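Long-range contacts in glycerol-3-phosphate dehydrogenase [NAD(+)] 1 (Saccharomyces cerevisiae, PDB 4FGW), which catalyses the NAD-dependent interconversion of sn-glycerol 3-phosphate and dihydroxyacetone phosphate, and so drives glycerol accumulation in yeast under hyperosmotic stress: residues 34-39 with 63-68; 53-58 with 222-227; 84-89 with 105-110; 136-141 with 170-175. One frame throughout, in Å; residues are numbered along the deposited sequence.

Interaction 1 of 4, residues 34-39 with 63-68; sequences PFKVTV and VFAPIV
F35, V37, F64 and V68 put their side chains on one face of the sheet and form the apolar centre where the first two parallel strands of the Rossmann fold meet. CD1 of F64 carries much of it: F35 CB lies 3.8 Å from this atom and V37 CG2 4.1 Å. F64 has CG anti to its carbonyl carbon (chi1 -49°), beside the backbone N. V63 CG1 sits over the centre of one face of its ring. Further along, CG1 of V68 rests 3.5 Å from V37 O. Beta-branched valines suit these positions because they favour extended backbone and fill space close to it. Helices 44-59 and 215-222 cover this face, bringing V53 and C57 from the first and V217 and L221 from the second.

The small, buried A65 fits close to the strand, its CB 4.0 Å from CG of K36, whose long chain leads to the exposed side. The chain turns a corner at P66; between these segments the backbone hydrogen bonds gather at F35, and V37 takes up the pairing again with Q69. The backbone of F35 is used twice: its N donates to V63 O at 2.8 Å and 173°, and its O accepts from A65 N at 2.9 Å, the donor standing above the carbonyl plane. F35 O also receives a CA-H...O contact from F64 CA, 3.3 Å away.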
loop_
_atom_site.group_PDB
_atom_site.type_symbol
_atom_site.label_atom_id
_atom_site.label_comp_id
_atom_site.label_asym_id
_atom_site.label_seq_id
_atom_site.Cartn_x
_atom_site.Cartn_y
_atom_site.Cartn_z
ATOM N N PRO A 34 -31.050 -22.801 13.842
ATOM C CA PRO A 34 -30.401 -21.679 13.126
ATOM C C PRO A 34 -29.759 -20.702 14.108
ATOM O O PRO A 34 -30.126 -20.683 15.289
ATOM C CB PRO A 34 -31.548 -21.027 12.335
ATOM C CG PRO A 34 -32.769 -21.897 12.581
ATOM C CD PRO A 34 -32.516 -22.630 13.854
ATOM N N PHE A 35 -28.786 -19.913 13.636
ATOM C CA PHE A 35 -28.055 -18.977 14.490
ATOM C C PHE A 35 -28.735 -17.633 14.718
ATOM O O PHE A 35 -28.979 -16.885 13.770
ATOM C CB PHE A 35 -26.599 -18.806 14.025
ATOM C CG PHE A 35 -25.802 -20.088 13.935
ATOM C CD1 PHE A 35 -25.513 -20.831 15.078
ATOM C CD2 PHE A 35 -25.327 -20.544 12.711
ATOM C CE1 PHE A 35 -24.784 -22.023 14.993
ATOM C CE2 PHE A 35 -24.594 -21.736 12.626
ATOM C CZ PHE A 35 -24.326 -22.465 13.767
ATOM N N LYS A 36 -29.040 -17.334 15.992
ATOM C CA LYS A 36 -29.641 -16.070 16.413
ATOM C C LYS A 36 -28.499 -15.065 16.604
ATOM O O LYS A 36 -27.534 -15.363 17.313
ATOM C CB LYS A 36 -30.441 -16.267 17.707
ATOM C CG LYS A 36 -31.722 -15.441 17.766
ATOM C CD LYS A 36 -32.647 -15.887 18.901
ATOM C CE LYS A 36 -33.662 -16.920 18.465
ATOM N NZ LYS A 36 -34.588 -17.281 19.571
ATOM N N VAL A 37 -28.577 -13.907 15.925
ATOM C CA VAL A 37 -27.520 -12.885 15.976
ATOM C C VAL A 37 -27.966 -11.611 16.706
ATOM O O VAL A 37 -29.051 -11.088 16.441
ATOM C CB VAL A 37 -26.909 -12.565 14.576
ATOM C CG1 VAL A 37 -25.534 -11.905 14.707
ATOM C CG2 VAL A 37 -26.812 -13.812 13.697
ATOM N N THR A 38 -27.113 -11.116 17.618
ATOM C CA THR A 38 -27.322 -9.877 18.368
ATOM C C THR A 38 -26.107 -8.960 18.214
ATOM O O THR A 38 -24.963 -9.406 18.330
ATOM C CB THR A 38 -27.691 -10.155 19.840
ATOM O OG1 THR A 38 -28.928 -10.870 19.888
ATOM C CG2 THR A 38 -27.807 -8.879 20.683
ATOM N N VAL A 39 -26.373 -7.675 17.958
ATOM C CA VAL A 39 -25.358 -6.632 17.831
ATOM C C VAL A 39 -25.433 -5.730 19.072
ATOM O O VAL A 39 -26.493 -5.165 19.363
ATOM C CB VAL A 39 -25.502 -5.832 16.506
ATOM C CG1 VAL A 39 -24.448 -4.727 16.397
ATOM C CG2 VAL A 39 -25.428 -6.757 15.299
ATOM N N VAL A 63 -29.528 -21.044 7.750
ATOM C CA VAL A 63 -28.313 -20.829 8.548
ATOM C C VAL A 63 -28.575 -19.919 9.756
ATOM O O VAL A 63 -28.187 -20.267 10.874
ATOM C CB VAL A 63 -27.128 -20.324 7.678
ATOM C CG1 VAL A 63 -25.854 -20.167 8.505
ATOM C CG2 VAL A 63 -26.879 -21.254 6.492
ATOM N N PHE A 64 -29.218 -18.763 9.534
ATOM C CA PHE A 64 -29.486 -17.802 10.602
ATOM C C PHE A 64 -30.961 -17.585 10.873
ATOM O O PHE A 64 -31.778 -17.665 9.952
ATOM C CB PHE A 64 -28.811 -16.448 10.296
ATOM C CG PHE A 64 -27.360 -16.522 9.887
ATOM C CD1 PHE A 64 -26.364 -16.746 10.832
ATOM C CD2 PHE A 64 -26.988 -16.362 8.558
ATOM C CE1 PHE A 64 -25.024 -16.823 10.451
ATOM C CE2 PHE A 64 -25.645 -16.439 8.177
ATOM C CZ PHE A 64 -24.672 -16.668 9.126
ATOM N N ALA A 65 -31.289 -17.252 12.137
ATOM C CA ALA A 65 -32.648 -16.935 12.595
ATOM C C ALA A 65 -33.125 -15.664 11.856
ATOM O O ALA A 65 -32.281 -14.850 11.473
ATOM C CB ALA A 65 -32.660 -16.717 14.102
ATOM N N PRO A 66 -34.441 -15.495 11.579
ATOM C CA PRO A 66 -34.878 -14.331 10.784
ATOM C C PRO A 66 -34.588 -12.953 11.372
ATOM O O PRO A 66 -34.171 -12.068 10.635
ATOM C CB PRO A 66 -36.387 -14.567 10.600
ATOM C CG PRO A 66 -36.590 -16.010 10.872
ATOM C CD PRO A 66 -35.586 -16.366 11.913
ATOM N N ILE A 67 -34.800 -12.788 12.690
ATOM C CA ILE A 67 -34.666 -11.528 13.426
ATOM C C ILE A 67 -33.269 -11.316 14.012
ATOM O O ILE A 67 -32.697 -12.235 14.605
ATOM C CB ILE A 67 -35.770 -11.410 14.524
ATOM C CG1 ILE A 67 -37.134 -11.936 14.044
ATOM C CG2 ILE A 67 -35.894 -9.990 15.070
ATOM C CD1 ILE A 67 -37.563 -13.242 14.719
ATOM N N VAL A 68 -32.759 -10.097 13.869
ATOM C CA VAL A 68 -31.502 -9.692 14.490
ATOM C C VAL A 68 -31.801 -8.607 15.488
ATOM O O VAL A 68 -32.462 -7.635 15.168
ATOM C CB VAL A 68 -30.466 -9.152 13.467
ATOM C CG1 VAL A 68 -29.363 -8.408 14.169
ATOM C CG2 VAL A 68 -29.886 -10.267 12.665
#

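Interaction 2 of 4, residues 53-58 with 222-227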
loop_
_atom_site.group_PDB
_atom_site.type_symbol
_atom_site.label_atom_id
_atom_site.label_comp_id
_atom_site.label_asym_id
_atom_site.label_seq_id
_atom_site.Cartn_x
_atom_site.Cartn_y
_atom_site.Cartn_z
ATOM N N VAL A 53 -25.800 -7.573 8.776
ATOM C CA VAL A 53 -26.164 -8.841 9.410
ATOM C C VAL A 53 -27.653 -9.187 9.179
ATOM O O VAL A 53 -27.945 -10.325 8.801
ATOM C CB VAL A 53 -25.714 -8.861 10.896
ATOM C CG1 VAL A 53 -26.435 -9.932 11.703
ATOM C CG2 VAL A 53 -24.200 -9.041 11.002
ATOM N N ALA A 54 -28.576 -8.205 9.337
ATOM C CA ALA A 54 -30.018 -8.406 9.108
ATOM C C ALA A 54 -30.346 -8.769 7.656
ATOM O O ALA A 54 -31.260 -9.565 7.414
ATOM C CB ALA A 54 -30.814 -7.184 9.547
ATOM N N GLU A 55 -29.592 -8.195 6.701
ATOM C CA GLU A 55 -29.722 -8.457 5.266
ATOM C C GLU A 55 -29.353 -9.912 4.960
ATOM O O GLU A 55 -30.045 -10.571 4.180
ATOM C CB GLU A 55 -28.812 -7.510 4.464
ATOM C CG GLU A 55 -29.410 -6.133 4.220
ATOM C CD GLU A 55 -28.437 -5.074 3.738
ATOM O OE1 GLU A 55 -27.361 -5.437 3.212
ATOM O OE2 GLU A 55 -28.756 -3.872 3.882
ATOM N N ASN A 56 -28.269 -10.408 5.592
ATOM C CA ASN A 56 -27.776 -11.772 5.421
ATOM C C ASN A 56 -28.618 -12.828 6.129
ATOM O O ASN A 56 -28.733 -13.938 5.609
ATOM C CB ASN A 56 -26.300 -11.876 5.784
ATOM C CG ASN A 56 -25.388 -11.254 4.760
ATOM O OD1 ASN A 56 -25.590 -11.371 3.547
ATOM N ND2 ASN A 56 -24.339 -10.607 5.225
ATOM N N CYS A 57 -29.219 -12.486 7.292
ATOM C CA CYS A 57 -30.108 -13.388 8.042
ATOM C C CYS A 57 -31.353 -13.696 7.215
ATOM O O CYS A 57 -31.784 -14.846 7.170
ATOM C CB CYS A 57 -30.461 -12.811 9.409
ATOM S SG CYS A 57 -29.093 -12.841 10.597
ATOM N N LYS A 58 -31.880 -12.676 6.504
ATOM C CA LYS A 58 -33.008 -12.793 5.579
ATOM C C LYS A 58 -32.563 -13.584 4.332
ATOM O O LYS A 58 -33.359 -14.331 3.763
ATOM C CB LYS A 58 -33.507 -11.393 5.173
ATOM C CG LYS A 58 -34.992 -11.156 5.441
ATOM C CD LYS A 58 -35.853 -11.385 4.202
ATOM C CE LYS A 58 -37.311 -11.106 4.480
ATOM N NZ LYS A 58 -38.179 -11.458 3.325
ATOM N N PHE A 222 -21.391 -11.773 7.142
ATOM C CA PHE A 222 -20.941 -10.419 6.837
ATOM C C PHE A 222 -20.835 -10.035 5.366
ATOM O O PHE A 222 -20.968 -8.848 5.053
ATOM C CB PHE A 222 -19.645 -10.101 7.600
ATOM C CG PHE A 222 -19.744 -10.225 9.104
ATOM C CD1 PHE A 222 -20.400 -9.255 9.858
ATOM C CD2 PHE A 222 -19.169 -11.303 9.770
ATOM C CE1 PHE A 222 -20.473 -9.359 11.245
ATOM C CE2 PHE A 222 -19.247 -11.409 11.161
ATOM C CZ PHE A 222 -19.903 -10.439 11.887
ATOM N N HIS A 223 -20.566 -11.007 4.464
ATOM C CA HIS A 223 -20.398 -10.713 3.035
ATOM C C HIS A 223 -21.647 -10.158 2.362
ATOM O O HIS A 223 -22.744 -10.709 2.508
ATOM C CB HIS A 223 -19.829 -11.909 2.256
ATOM C CG HIS A 223 -19.391 -11.560 0.864
ATOM N ND1 HIS A 223 -18.099 -11.160 0.596
ATOM C CD2 HIS A 223 -20.107 -11.525 -0.284
ATOM C CE1 HIS A 223 -18.065 -10.909 -0.704
ATOM N NE2 HIS A 223 -19.250 -11.106 -1.272
ATOM N N ARG A 224 -21.463 -9.054 1.623
ATOM C CA ARG A 224 -22.506 -8.376 0.847
ATOM C C ARG A 224 -21.894 -8.016 -0.517
ATOM O O ARG A 224 -20.670 -7.893 -0.587
ATOM C CB ARG A 224 -22.990 -7.083 1.560
ATOM C CG ARG A 224 -23.593 -7.252 2.961
ATOM C CD ARG A 224 -24.853 -8.114 3.023
ATOM N NE ARG A 224 -25.984 -7.539 2.291
ATOM C CZ ARG A 224 -26.642 -8.154 1.314
ATOM N NH1 ARG A 224 -26.295 -9.380 0.938
ATOM N NH2 ARG A 224 -27.654 -7.552 0.709
ATOM N N PRO A 225 -22.684 -7.800 -1.598
ATOM C CA PRO A 225 -22.069 -7.406 -2.886
ATOM C C PRO A 225 -21.298 -6.075 -2.809
ATOM O O PRO A 225 -20.291 -5.902 -3.501
ATOM C CB PRO A 225 -23.264 -7.328 -3.846
ATOM C CG PRO A 225 -24.342 -8.166 -3.195
ATOM C CD PRO A 225 -24.153 -7.921 -1.727
ATOM N N TYR A 226 -21.753 -5.159 -1.930
ATOM C CA TYR A 226 -21.155 -3.846 -1.669
ATOM C C TYR A 226 -20.145 -3.882 -0.496
ATOM O O TYR A 226 -19.569 -2.852 -0.147
ATOM C CB TYR A 226 -22.268 -2.809 -1.386
ATOM C CG TYR A 226 -23.081 -3.093 -0.136
ATOM C CD1 TYR A 226 -22.653 -2.652 1.116
ATOM C CD2 TYR A 226 -24.294 -3.775 -0.207
ATOM C CE1 TYR A 226 -23.397 -2.906 2.267
ATOM C CE2 TYR A 226 -25.051 -4.028 0.938
ATOM C CZ TYR A 226 -24.599 -3.591 2.173
ATOM O OH TYR A 226 -25.337 -3.838 3.308
ATOM N N PHE A 227 -19.977 -5.039 0.147
ATOM C CA PHE A 227 -19.094 -5.179 1.311
ATOM C C PHE A 227 -18.401 -6.531 1.255
ATOM O O PHE A 227 -18.911 -7.516 1.813
ATOM C CB PHE A 227 -19.934 -5.024 2.602
ATOM C CG PHE A 227 -19.196 -4.851 3.907
ATOM C CD1 PHE A 227 -18.273 -3.819 4.076
ATOM C CD2 PHE A 227 -19.500 -5.649 5.005
ATOM C CE1 PHE A 227 -17.640 -3.620 5.304
ATOM C CE2 PHE A 227 -18.872 -5.441 6.233
ATOM C CZ PHE A 227 -17.959 -4.417 6.378
#
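R224 and Y226 converge on one carboxylate oxygen, OE1 of E55. R224 NE donates to OE1 at 2.7 Å, close to the guanidinium plane and on the anti lone pair, in a salt bridge. Y226 OH donates to the same oxygen at 2.6 Å from the syn side, tip to tip. Carboxylate and guanidinium planes are 71° apart, and NH2 of R224 adds only a weak bond to the same oxygen, so the pair is not a two-oxygen fork. E55 CB lies over one guanidinium face, and OE2 has a salt bridge to K51. V53 CG2 adds an apolar contact 3.7 Å from F222 CE1. An alanine in place of R224 would probably leave E55 without its guanidinium partner and N56 OD1 without the weak bond from NH1.

The next layer positions this group. A bend at chi2 sets CD of R224 3.4 Å from N56 ND2, and one at chi3 turns NE toward E55. That amide nitrogen donates to H223 O at 3.2 Å and to L221 O, so an asparagine suits the end of helix 215-222. A type I turn from R224 to F227 places Y226. H223 NE2 bonds E384 of the second subunit. The contact ties helix 44-59 to the link between helix 215-222 and strand 227-232, with F222 resting on V198 of strand 194-199 and Y226 on V52.

Interaction 3 of 4, residues 84-89 with 105-110; sequences EIINTR and LVANPD
I86 lays its CG2 methyl against CB of A107, 3.8 Å away, an apolar overlap in which the small alanine lets helix and strand come close. Next to it, the side chain of N87 grips the backbone of the same alanine at two points. A107 N donates to N87 OD1 at 2.8 Å and 161°, while N87 ND2 donates to A107 O at 3.2 Å and 170°. In both bonds the donor lies in the carbonyl plane on a lone pair, so the primary amide copies the donor and acceptor of a peptide group and pairs with the strand as a neighbouring strand would. An asparagine fits because it offers both polarities on one flat group. CB of N87 points toward the strand and CG is anti to the carbonyl carbon (chi1 -61°); OD1 also lies 3.7 Å from V106 CG1, and ND2 has a further, weak bond to E84 OE1. An aspartate in place of N87 would probably leave A107 O without its donor and set a carboxylate oxygen facing it instead.

N108 OD1 accepts from D110 N in an Asx turn, and D110 caps helix 111-115. The contact lies within the beta-alpha-beta unit of strand 67-71, helix 82-86 and strand 105-108: V106 and N108 bond through their backbones to strand 67-71, and L105 packs on A50 and A54 of helix 44-59.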
loop_
_atom_site.group_PDB
_atom_site.type_symbol
_atom_site.label_atom_id
_atom_site.label_comp_id
_atom_site.label_asym_id
_atom_site.label_seq_id
_atom_site.Cartn_x
_atom_site.Cartn_y
_atom_site.Cartn_z
ATOM N N GLU A 84 -38.079 2.601 19.595
ATOM C CA GLU A 84 -39.371 2.537 18.904
ATOM C C GLU A 84 -39.382 3.276 17.563
ATOM O O GLU A 84 -40.164 2.916 16.682
ATOM C CB GLU A 84 -40.512 2.986 19.822
ATOM C CG GLU A 84 -40.640 2.162 21.096
ATOM C CD GLU A 84 -41.124 0.733 20.939
ATOM O OE1 GLU A 84 -40.301 -0.145 20.587
ATOM O OE2 GLU A 84 -42.320 0.483 21.220
ATOM N N ILE A 85 -38.503 4.292 17.404
ATOM C CA ILE A 85 -38.314 5.051 16.158
ATOM C C ILE A 85 -37.718 4.084 15.109
ATOM O O ILE A 85 -38.143 4.090 13.948
ATOM C CB ILE A 85 -37.422 6.319 16.400
ATOM C CG1 ILE A 85 -38.192 7.390 17.219
ATOM C CG2 ILE A 85 -36.878 6.915 15.079
ATOM C CD1 ILE A 85 -37.308 8.385 18.014
ATOM N N ILE A 86 -36.767 3.233 15.549
ATOM C CA ILE A 86 -36.109 2.208 14.732
ATOM C C ILE A 86 -37.096 1.060 14.421
ATOM O O ILE A 86 -37.143 0.600 13.282
ATOM C CB ILE A 86 -34.769 1.735 15.388
ATOM C CG1 ILE A 86 -33.717 2.870 15.370
ATOM C CG2 ILE A 86 -34.207 0.460 14.730
ATOM C CD1 ILE A 86 -32.752 2.882 16.552
ATOM N N ASN A 87 -37.918 0.636 15.405
ATOM C CA ASN A 87 -38.901 -0.439 15.197
ATOM C C ASN A 87 -40.152 0.016 14.407
ATOM O O ASN A 87 -41.250 -0.420 14.700
ATOM C CB ASN A 87 -39.246 -1.131 16.523
ATOM C CG ASN A 87 -38.069 -1.801 17.206
ATOM O OD1 ASN A 87 -37.062 -2.169 16.585
ATOM N ND2 ASN A 87 -38.167 -1.967 18.514
ATOM N N THR A 88 -39.928 0.821 13.339
ATOM C CA THR A 88 -40.830 1.500 12.386
ATOM C C THR A 88 -40.858 3.013 12.706
ATOM O O THR A 88 -41.135 3.352 13.860
ATOM C CB THR A 88 -42.146 0.731 12.062
ATOM O OG1 THR A 88 -42.328 0.660 10.645
ATOM C CG2 THR A 88 -43.391 1.322 12.740
ATOM N N ARG A 89 -40.413 3.924 11.790
ATOM C CA ARG A 89 -40.098 3.792 10.357
ATOM C C ARG A 89 -38.718 3.251 9.903
ATOM O O ARG A 89 -38.322 3.505 8.760
ATOM C CB ARG A 89 -40.440 5.104 9.628
ATOM C CG ARG A 89 -41.864 5.158 9.099
ATOM C CD ARG A 89 -41.872 5.289 7.589
ATOM N NE ARG A 89 -43.220 5.170 7.033
ATOM C CZ ARG A 89 -43.537 5.449 5.772
ATOM N NH1 ARG A 89 -42.609 5.886 4.927
ATOM N NH2 ARG A 89 -44.784 5.304 5.349
ATOM N N LEU A 105 -34.443 -6.079 11.610
ATOM C CA LEU A 105 -33.499 -5.450 12.528
ATOM C C LEU A 105 -34.299 -4.763 13.633
ATOM O O LEU A 105 -34.849 -3.677 13.425
ATOM C CB LEU A 105 -32.560 -4.473 11.794
ATOM C CG LEU A 105 -31.515 -3.698 12.623
ATOM C CD1 LEU A 105 -30.740 -4.615 13.571
ATOM C CD2 LEU A 105 -30.557 -2.945 11.717
ATOM N N VAL A 106 -34.388 -5.430 14.799
ATOM C CA VAL A 106 -35.147 -4.966 15.959
ATOM C C VAL A 106 -34.238 -4.369 17.036
ATOM O O VAL A 106 -33.294 -5.022 17.482
ATOM C CB VAL A 106 -36.099 -6.073 16.508
ATOM C CG1 VAL A 106 -36.787 -5.643 17.803
ATOM C CG2 VAL A 106 -37.139 -6.468 15.465
ATOM N N ALA A 107 -34.547 -3.126 17.450
ATOM C CA ALA A 107 -33.837 -2.391 18.494
ATOM C C ALA A 107 -34.326 -2.855 19.876
ATOM O O ALA A 107 -35.531 -3.035 20.075
ATOM C CB ALA A 107 -34.082 -0.900 18.325
ATOM N N ASN A 108 -33.392 -3.039 20.811
ATOM C CA ASN A 108 -33.711 -3.497 22.159
ATOM C C ASN A 108 -33.031 -2.636 23.237
ATOM O O ASN A 108 -31.806 -2.500 23.212
ATOM C CB ASN A 108 -33.363 -4.978 22.328
ATOM C CG ASN A 108 -34.175 -5.658 23.403
ATOM O OD1 ASN A 108 -34.182 -5.252 24.572
ATOM N ND2 ASN A 108 -34.893 -6.704 23.028
ATOM N N PRO A 109 -33.792 -2.064 24.198
ATOM C CA PRO A 109 -33.148 -1.230 25.227
ATOM C C PRO A 109 -32.506 -2.009 26.377
ATOM O O PRO A 109 -31.698 -1.439 27.118
ATOM C CB PRO A 109 -34.280 -0.324 25.711
ATOM C CG PRO A 109 -35.523 -1.117 25.483
ATOM C CD PRO A 109 -35.260 -2.109 24.376
ATOM N N ASP A 110 -32.879 -3.300 26.535
ATOM C CA ASP A 110 -32.383 -4.184 27.591
ATOM C C ASP A 110 -31.250 -5.067 27.066
ATOM O O ASP A 110 -31.456 -5.854 26.140
ATOM C CB ASP A 110 -33.533 -5.030 28.173
ATOM C CG ASP A 110 -33.200 -5.759 29.459
ATOM O OD1 ASP A 110 -32.334 -6.664 29.426
ATOM O OD2 ASP A 110 -33.859 -5.481 30.485
#

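Interaction 4 of 4, residues 136-141 with 170-175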
loop_
_atom_site.group_PDB
_atom_site.type_symbol
_atom_site.label_atom_id
_atom_site.label_comp_id
_atom_site.label_asym_id
_atom_site.label_seq_id
_atom_site.Cartn_x
_atom_site.Cartn_y
_atom_site.Cartn_z
ATOM N N GLN A 136 -21.633 -6.042 32.828
ATOM C CA GLN A 136 -23.070 -6.233 32.823
ATOM C C GLN A 136 -23.529 -7.489 32.168
ATOM O O GLN A 136 -24.630 -7.931 32.388
ATOM C CB GLN A 136 -23.723 -5.118 32.071
ATOM C CG GLN A 136 -23.248 -3.817 32.491
ATOM C CD GLN A 136 -24.357 -3.007 33.029
ATOM O OE1 GLN A 136 -24.605 -1.906 32.564
ATOM N NE2 GLN A 136 -25.066 -3.554 34.006
ATOM N N LEU A 137 -22.709 -8.031 31.298
ATOM C CA LEU A 137 -23.019 -9.307 30.652
ATOM C C LEU A 137 -22.521 -10.528 31.435
ATOM O O LEU A 137 -23.007 -11.632 31.184
ATOM C CB LEU A 137 -22.559 -9.345 29.183
ATOM C CG LEU A 137 -23.364 -8.519 28.170
ATOM C CD1 LEU A 137 -22.660 -8.485 26.834
ATOM C CD2 LEU A 137 -24.785 -9.054 27.994
ATOM N N LYS A 138 -21.575 -10.335 32.388
ATOM C CA LYS A 138 -21.018 -11.409 33.223
ATOM C C LYS A 138 -22.135 -12.215 33.896
ATOM O O LYS A 138 -22.955 -11.650 34.629
ATOM C CB LYS A 138 -20.074 -10.842 34.301
ATOM C CG LYS A 138 -18.631 -10.679 33.858
ATOM C CD LYS A 138 -17.677 -10.855 35.034
ATOM C CE LYS A 138 -16.241 -10.633 34.633
ATOM N NZ LYS A 138 -15.298 -10.924 35.741
ATOM N N GLY A 139 -22.169 -13.514 33.600
ATOM C CA GLY A 139 -23.164 -14.442 34.132
ATOM C C GLY A 139 -24.516 -14.357 33.449
ATOM O O GLY A 139 -25.518 -14.806 34.013
ATOM N N HIS A 140 -24.558 -13.783 32.223
ATOM C CA HIS A 140 -25.794 -13.621 31.451
ATOM C C HIS A 140 -25.656 -14.057 29.997
ATOM O O HIS A 140 -26.654 -14.055 29.272
ATOM C CB HIS A 140 -26.305 -12.169 31.522
ATOM C CG HIS A 140 -26.757 -11.748 32.884
ATOM N ND1 HIS A 140 -26.064 -10.799 33.610
ATOM C CD2 HIS A 140 -27.821 -12.163 33.608
ATOM C CE1 HIS A 140 -26.725 -10.667 34.746
ATOM N NE2 HIS A 140 -27.786 -11.472 34.792
ATOM N N VAL A 141 -24.441 -14.432 29.565
ATOM C CA VAL A 141 -24.229 -14.816 28.175
ATOM C C VAL A 141 -24.465 -16.295 27.847
ATOM O O VAL A 141 -25.542 -16.598 27.333
ATOM C CB VAL A 141 -23.008 -14.163 27.460
ATOM C CG1 VAL A 141 -23.268 -12.684 27.199
ATOM C CG2 VAL A 141 -21.713 -14.352 28.249
ATOM N N GLU A 170 -11.698 -13.161 28.233
ATOM C CA GLU A 170 -11.353 -13.307 29.644
ATOM C C GLU A 170 -12.410 -12.783 30.631
ATOM O O GLU A 170 -12.437 -13.237 31.774
ATOM C CB GLU A 170 -9.908 -12.876 29.961
ATOM C CG GLU A 170 -9.638 -11.380 29.983
ATOM C CD GLU A 170 -8.481 -10.995 30.887
ATOM O OE1 GLU A 170 -7.465 -10.483 30.364
ATOM O OE2 GLU A 170 -8.577 -11.233 32.114
ATOM N N GLU A 171 -13.308 -11.877 30.175
ATOM C CA GLU A 171 -14.393 -11.342 31.012
ATOM C C GLU A 171 -15.700 -12.124 30.840
ATOM O O GLU A 171 -16.511 -12.138 31.756
ATOM C CB GLU A 171 -14.647 -9.840 30.740
ATOM C CG GLU A 171 -13.520 -8.894 31.133
ATOM C CD GLU A 171 -13.122 -8.847 32.593
ATOM O OE1 GLU A 171 -11.930 -9.100 32.881
ATOM O OE2 GLU A 171 -13.981 -8.525 33.445
ATOM N N LEU A 172 -15.922 -12.751 29.670
ATOM C CA LEU A 172 -17.173 -13.471 29.406
ATOM C C LEU A 172 -17.061 -14.992 29.249
ATOM O O LEU A 172 -18.066 -15.691 29.403
ATOM C CB LEU A 172 -17.942 -12.830 28.229
ATOM C CG LEU A 172 -18.276 -11.329 28.352
ATOM C CD1 LEU A 172 -18.834 -10.789 27.065
ATOM C CD2 LEU A 172 -19.253 -11.059 29.499
ATOM N N GLY A 173 -15.854 -15.486 28.964
ATOM C CA GLY A 173 -15.592 -16.914 28.775
ATOM C C GLY A 173 -16.039 -17.432 27.419
ATOM O O GLY A 173 -16.184 -18.642 27.221
ATOM N N ILE A 174 -16.250 -16.516 26.468
ATOM C CA ILE A 174 -16.719 -16.836 25.116
ATOM C C ILE A 174 -15.635 -16.631 24.071
ATOM O O ILE A 174 -14.824 -15.713 24.224
ATOM C CB ILE A 174 -18.037 -16.066 24.784
ATOM C CG1 ILE A 174 -17.835 -14.515 24.776
ATOM C CG2 ILE A 174 -19.172 -16.501 25.744
ATOM C CD1 ILE A 174 -19.035 -13.693 24.286
ATOM N N GLN A 175 -15.615 -17.476 23.008
ATOM C CA GLN A 175 -14.656 -17.333 21.897
ATOM C C GLN A 175 -14.960 -16.024 21.172
ATOM O O GLN A 175 -16.133 -15.688 20.990
ATOM C CB GLN A 175 -14.719 -18.530 20.929
ATOM C CG GLN A 175 -13.540 -18.609 19.944
ATOM C CD GLN A 175 -12.218 -19.080 20.530
ATOM O OE1 GLN A 175 -12.101 -19.451 21.711
ATOM N NE2 GLN A 175 -11.190 -19.123 19.687
#
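L137 and L172 meet where two helices of the Rossmann-type domain, 130-137 and 164-172, end beside each other, each chain then leading to its next strand, 146-149 or 175-180.

The apolar contacts form the inner part. CD2 of L172 reaches CB of L137 at 3.7 Å and passes close to the backbone N of K138. L172 has CG anti to its carbonyl carbon (chi1 -56°), and one branch of its forked end, CD2, does the touching. V141 meets L172 at about a right angle, CG2 lying 4.1 Å from L172 CB, and the same methyl is 4.2 Å from CG2 of I174. Such compact aliphatic groups fit a layer that continues into the sheet: L137 and L172 both touch F123, V141 packs on I121, and I174 on A147. Helix 111-115 adds L111 and V115 against L137.

The turns rest on backbone shape. G139 and G173 have positive phi, which favours glycine, as the chain leaves each helix. H140 N donates to L137 O at 2.8 Å, closing the first of these turns.

The ionic contact lies nearer the surface, between exposed K138 and partly exposed E171; K138 NZ to E171 OE2 is 3.6 Å, long for a salt bridge. The lysine is extended beyond CG and runs past the helix end, its methylenes against the backbone: CG is 3.3 Å from E171 O, and CE stands 3.3 Å from that same oxygen.

In the fold
Interactions 1, 2 and 3 adjoin one another, whereas interaction 4 stands apart. Interaction 1 is core beta pairing on strand 67-71, which interaction 3 reaches from its other edge through the bond from V106 N to V68 O. Helix 44-59, the helix of interaction 2, packs on the strands of interactions 1 and 3. The chemistry follows the place: backbone bonds and apolar side chains inside the sheet, one amide standing in for a strand at its border in interaction 3, and a partly exposed charge cluster in interaction 2. Interaction 4, also partly buried, joins two helix ends by apolar packing with a long ion pair outside.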